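Local coordinates for protein putative phosphatase (Clostridium difficile, PDB 3SD7) that is a putative phosphatase of the haloacid dehalogenase-like hydrolase family, probably hydrolysing phosphate esters, at residues Pro43-Leu55 against Leu64-His76. Sequence-based numbering, arbitrary orientation. Where two conformers were deposited one is given.
Sequences PKEGITKSIQYSL and LENLDQFIGPPLH
In the helical cap of this haloacid dehalogenase-like protein, Leu67 and Leu64, from a turn-rich connection, pack against one side of helix 44-57. Leu67 spans about two turns of the helix: CD1 lies 3.4 Å from Thr48 O, whereas CD2 reaches Leu55 CD1 at 3.9 Å. Leu64 meets the helix at Thr48, Lys49 and Gln52, its CD2 near Thr48 O and 3.5 Å from Gln52 OE1, its CD1 against the aliphatic chain of Lys49. The face of the Gln52 amide lies over Leu64 CD2 while NE2 donates to Glu62 O. A chi1 of 57° turns the Thr48 hydroxyl back along the helix, where OG1 donates a hydrogen bond to Lys44 O at 2.7 Å; Thr48 N reaches that oxygen from the opposite face, and the methyl CG2 is turned to Asp68 OD1. Such a cap, inserted after the first strand of the Rossmann-like core, is characteristic of the family, and the end of the contact nearer the core holds Lys44 and Ile71. Ile71 CD1 packs 3.7 Å from Lys44 CG. Lys44 NZ forms a long salt bridge to Asp68 OD2 (3.7 Å) and hydrogen-bonds a glycerol. Farther along the helix, Ile51 CD1 sits 3.6 Å from Phe70 CB.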
# COMPACT_ATOMS: atom_id res chain seq x y z
N PRO A 43 -0.77 -3.73 7.09
CA PRO A 43 0.12 -3.16 8.08
C PRO A 43 -0.54 -2.89 9.43
O PRO A 43 0.08 -2.28 10.29
CB PRO A 43 0.47 -1.82 7.44
CG PRO A 43 -0.78 -1.42 6.76
CD PRO A 43 -1.34 -2.69 6.21
N LYS A 44 -1.78 -3.34 9.60
CA LYS A 44 -2.56 -3.00 10.79
C LYS A 44 -1.83 -3.13 12.12
O LYS A 44 -1.82 -2.22 12.94
CB LYS A 44 -3.86 -3.80 10.79
CG LYS A 44 -4.71 -3.60 12.03
CD LYS A 44 -6.02 -4.32 11.94
CE LYS A 44 -7.00 -3.56 11.03
NZ LYS A 44 -8.35 -4.23 10.94
N GLU A 45 -1.20 -4.28 12.34
CA GLU A 45 -0.54 -4.54 13.64
C GLU A 45 0.52 -3.48 13.98
O GLU A 45 0.48 -2.84 15.04
CB GLU A 45 0.07 -5.93 13.63
CG GLU A 45 0.59 -6.36 15.01
CD GLU A 45 1.48 -7.61 14.99
OE1 GLU A 45 1.63 -8.26 13.93
OE2 GLU A 45 2.06 -7.93 16.06
N GLY A 46 1.49 -3.30 13.07
CA GLY A 46 2.56 -2.35 13.32
C GLY A 46 2.13 -0.91 13.41
O GLY A 46 2.68 -0.14 14.20
N ILE A 47 1.17 -0.51 12.58
CA ILE A 47 0.71 0.87 12.65
C ILE A 47 -0.00 1.14 13.98
O ILE A 47 0.29 2.13 14.68
CB ILE A 47 -0.19 1.24 11.45
CG1 ILE A 47 0.63 1.19 10.16
CG2 ILE A 47 -0.81 2.65 11.67
CD1 ILE A 47 -0.21 1.50 8.92
N THR A 48 -0.92 0.26 14.34
CA THR A 48 -1.68 0.47 15.57
C THR A 48 -0.77 0.37 16.81
O THR A 48 -0.90 1.14 17.77
CB THR A 48 -2.89 -0.48 15.68
OG1 THR A 48 -2.45 -1.83 15.58
CG2 THR A 48 -3.90 -0.19 14.54
N LYS A 49 0.18 -0.56 16.79
CA LYS A 49 1.09 -0.69 17.94
C LYS A 49 2.03 0.51 18.07
O LYS A 49 2.38 0.91 19.20
CB LYS A 49 1.85 -1.99 17.90
CG LYS A 49 0.99 -3.18 18.22
CD LYS A 49 1.78 -4.45 18.25
CE LYS A 49 0.92 -5.60 18.74
NZ LYS A 49 1.68 -6.86 18.82
N SER A 50 2.41 1.10 16.94
CA SER A 50 3.26 2.29 16.94
C SER A 50 2.50 3.46 17.52
O SER A 50 3.05 4.21 18.33
CB SER A 50 3.76 2.62 15.53
OG SER A 50 4.55 1.57 15.00
N ILE A 51 1.24 3.63 17.11
CA ILE A 51 0.41 4.69 17.68
C ILE A 51 0.20 4.47 19.18
O ILE A 51 0.32 5.41 19.98
CB ILE A 51 -0.97 4.80 16.96
CG1 ILE A 51 -0.76 5.18 15.51
CG2 ILE A 51 -1.85 5.83 17.67
CD1 ILE A 51 -2.03 5.22 14.64
N GLN A 52 -0.11 3.23 19.57
CA GLN A 52 -0.32 2.88 20.97
C GLN A 52 0.90 3.24 21.82
O GLN A 52 0.78 3.82 22.91
CB GLN A 52 -0.62 1.38 21.10
CG GLN A 52 -1.04 0.92 22.52
CD GLN A 52 -1.23 -0.58 22.60
OE1 GLN A 52 -0.34 -1.34 22.25
NE2 GLN A 52 -2.39 -1.01 23.07
N TYR A 53 2.07 2.88 21.31
CA TYR A 53 3.33 3.17 21.98
C TYR A 53 3.53 4.68 22.15
O TYR A 53 3.98 5.14 23.22
CB TYR A 53 4.50 2.57 21.18
CG TYR A 53 5.87 2.94 21.69
CD1 TYR A 53 6.43 2.27 22.78
CD2 TYR A 53 6.62 3.94 21.08
CE1 TYR A 53 7.69 2.60 23.25
CE2 TYR A 53 7.90 4.27 21.54
CZ TYR A 53 8.42 3.60 22.62
OH TYR A 53 9.68 3.92 23.09
N SER A 54 3.18 5.45 21.12
CA SER A 54 3.31 6.89 21.18
C SER A 54 2.35 7.43 22.22
O SER A 54 2.77 8.12 23.16
CB SER A 54 3.07 7.53 19.81
OG SER A 54 3.26 8.93 19.89
N LEU A 55 1.06 7.10 22.09
CA LEU A 55 0.05 7.54 23.08
C LEU A 55 0.50 7.21 24.51
O LEU A 55 0.35 8.03 25.43
CB LEU A 55 -1.31 6.92 22.79
CG LEU A 55 -1.98 7.43 21.51
CD1 LEU A 55 -3.23 6.62 21.18
CD2 LEU A 55 -2.32 8.91 21.64
N LEU A 64 -5.83 -1.63 20.93
CA LEU A 64 -5.45 -1.58 19.51
C LEU A 64 -6.65 -1.52 18.57
O LEU A 64 -6.58 -0.90 17.51
CB LEU A 64 -4.57 -2.78 19.12
CG LEU A 64 -3.17 -2.87 19.72
CD1 LEU A 64 -2.49 -4.13 19.23
CD2 LEU A 64 -2.35 -1.64 19.35
N GLU A 65 -7.76 -2.16 18.95
CA GLU A 65 -8.99 -2.14 18.13
C GLU A 65 -9.49 -0.70 17.87
O GLU A 65 -10.00 -0.41 16.80
CB GLU A 65 -10.10 -2.99 18.77
CG GLU A 65 -10.69 -2.43 20.06
CD GLU A 65 -11.69 -3.38 20.75
OE1 GLU A 65 -11.99 -4.46 20.19
OE2 GLU A 65 -12.19 -3.03 21.84
N ASN A 66 -9.30 0.17 18.85
CA ASN A 66 -9.74 1.57 18.76
C ASN A 66 -8.77 2.46 17.97
O ASN A 66 -9.04 3.65 17.76
CB ASN A 66 -9.96 2.14 20.17
CG ASN A 66 -11.02 1.37 20.96
OD1 ASN A 66 -10.93 1.26 22.19
ND2 ASN A 66 -12.00 0.82 20.26
N LEU A 67 -7.64 1.90 17.55
CA LEU A 67 -6.65 2.64 16.75
C LEU A 67 -6.70 2.26 15.28
O LEU A 67 -6.02 2.88 14.45
CB LEU A 67 -5.24 2.38 17.30
CG LEU A 67 -5.08 2.71 18.79
CD1 LEU A 67 -3.67 2.35 19.26
CD2 LEU A 67 -5.39 4.18 19.08
N ASP A 68 -7.49 1.25 14.94
CA ASP A 68 -7.62 0.82 13.55
C ASP A 68 -8.05 1.98 12.63
O ASP A 68 -7.63 2.05 11.48
CB ASP A 68 -8.65 -0.30 13.42
CG ASP A 68 -8.17 -1.64 14.03
OD1 ASP A 68 -6.99 -1.80 14.37
OD2 ASP A 68 -9.02 -2.55 14.14
N GLN A 69 -8.89 2.86 13.15
CA GLN A 69 -9.39 4.00 12.38
C GLN A 69 -8.31 5.02 12.02
O GLN A 69 -8.57 5.94 11.24
CB GLN A 69 -10.52 4.71 13.13
CG GLN A 69 -10.12 5.35 14.42
CD GLN A 69 -11.30 5.93 15.17
OE1 GLN A 69 -12.33 6.25 14.59
NE2 GLN A 69 -11.14 6.08 16.48
N PHE A 70 -7.11 4.86 12.56
CA PHE A 70 -6.01 5.78 12.28
C PHE A 70 -5.04 5.24 11.21
O PHE A 70 -4.00 5.84 10.93
CB PHE A 70 -5.29 6.18 13.57
CG PHE A 70 -6.21 6.71 14.65
CD1 PHE A 70 -7.09 7.76 14.37
CD2 PHE A 70 -6.20 6.18 15.93
CE1 PHE A 70 -7.93 8.26 15.34
CE2 PHE A 70 -7.04 6.67 16.92
CZ PHE A 70 -7.92 7.72 16.62
N ILE A 71 -5.40 4.10 10.64
CA ILE A 71 -4.70 3.54 9.50
C ILE A 71 -5.24 4.26 8.27
O ILE A 71 -6.42 4.09 7.88
CB ILE A 71 -4.93 2.05 9.35
CG1 ILE A 71 -4.44 1.30 10.59
CG2 ILE A 71 -4.19 1.52 8.14
CD1 ILE A 71 -4.93 -0.15 10.63
N GLY A 72 -4.42 5.10 7.66
CA GLY A 72 -4.86 5.87 6.50
C GLY A 72 -4.56 7.35 6.59
O GLY A 72 -3.78 7.87 5.78
N PRO A 73 -5.14 8.04 7.58
CA PRO A 73 -4.90 9.48 7.64
C PRO A 73 -3.50 9.84 8.16
O PRO A 73 -2.86 9.04 8.86
CB PRO A 73 -5.95 9.98 8.62
CG PRO A 73 -6.28 8.80 9.47
CD PRO A 73 -6.01 7.57 8.67
N PRO A 74 -3.03 11.04 7.82
CA PRO A 74 -1.73 11.46 8.33
C PRO A 74 -1.70 11.43 9.85
O PRO A 74 -2.69 11.76 10.50
CB PRO A 74 -1.60 12.90 7.84
CG PRO A 74 -2.59 13.05 6.75
CD PRO A 74 -3.70 12.11 7.05
N LEU A 75 -0.56 11.07 10.43
CA LEU A 75 -0.43 11.08 11.89
C LEU A 75 -0.80 12.44 12.51
O LEU A 75 -1.35 12.48 13.62
CB LEU A 75 0.98 10.67 12.31
CG LEU A 75 1.38 9.22 12.00
CD1 LEU A 75 2.86 9.02 12.31
CD2 LEU A 75 0.50 8.22 12.78
N HIS A 76 -0.52 13.54 11.79
CA HIS A 76 -0.86 14.88 12.28
C HIS A 76 -2.34 14.99 12.58
O HIS A 76 -2.73 15.48 13.63
CB HIS A 76 -0.45 15.96 11.25
CG HIS A 76 -0.76 17.36 11.70
ND1 HIS A 76 -1.94 18.01 11.39
CD2 HIS A 76 -0.03 18.24 12.43
CE1 HIS A 76 -1.93 19.22 11.91
NE2 HIS A 76 -0.78 19.39 12.55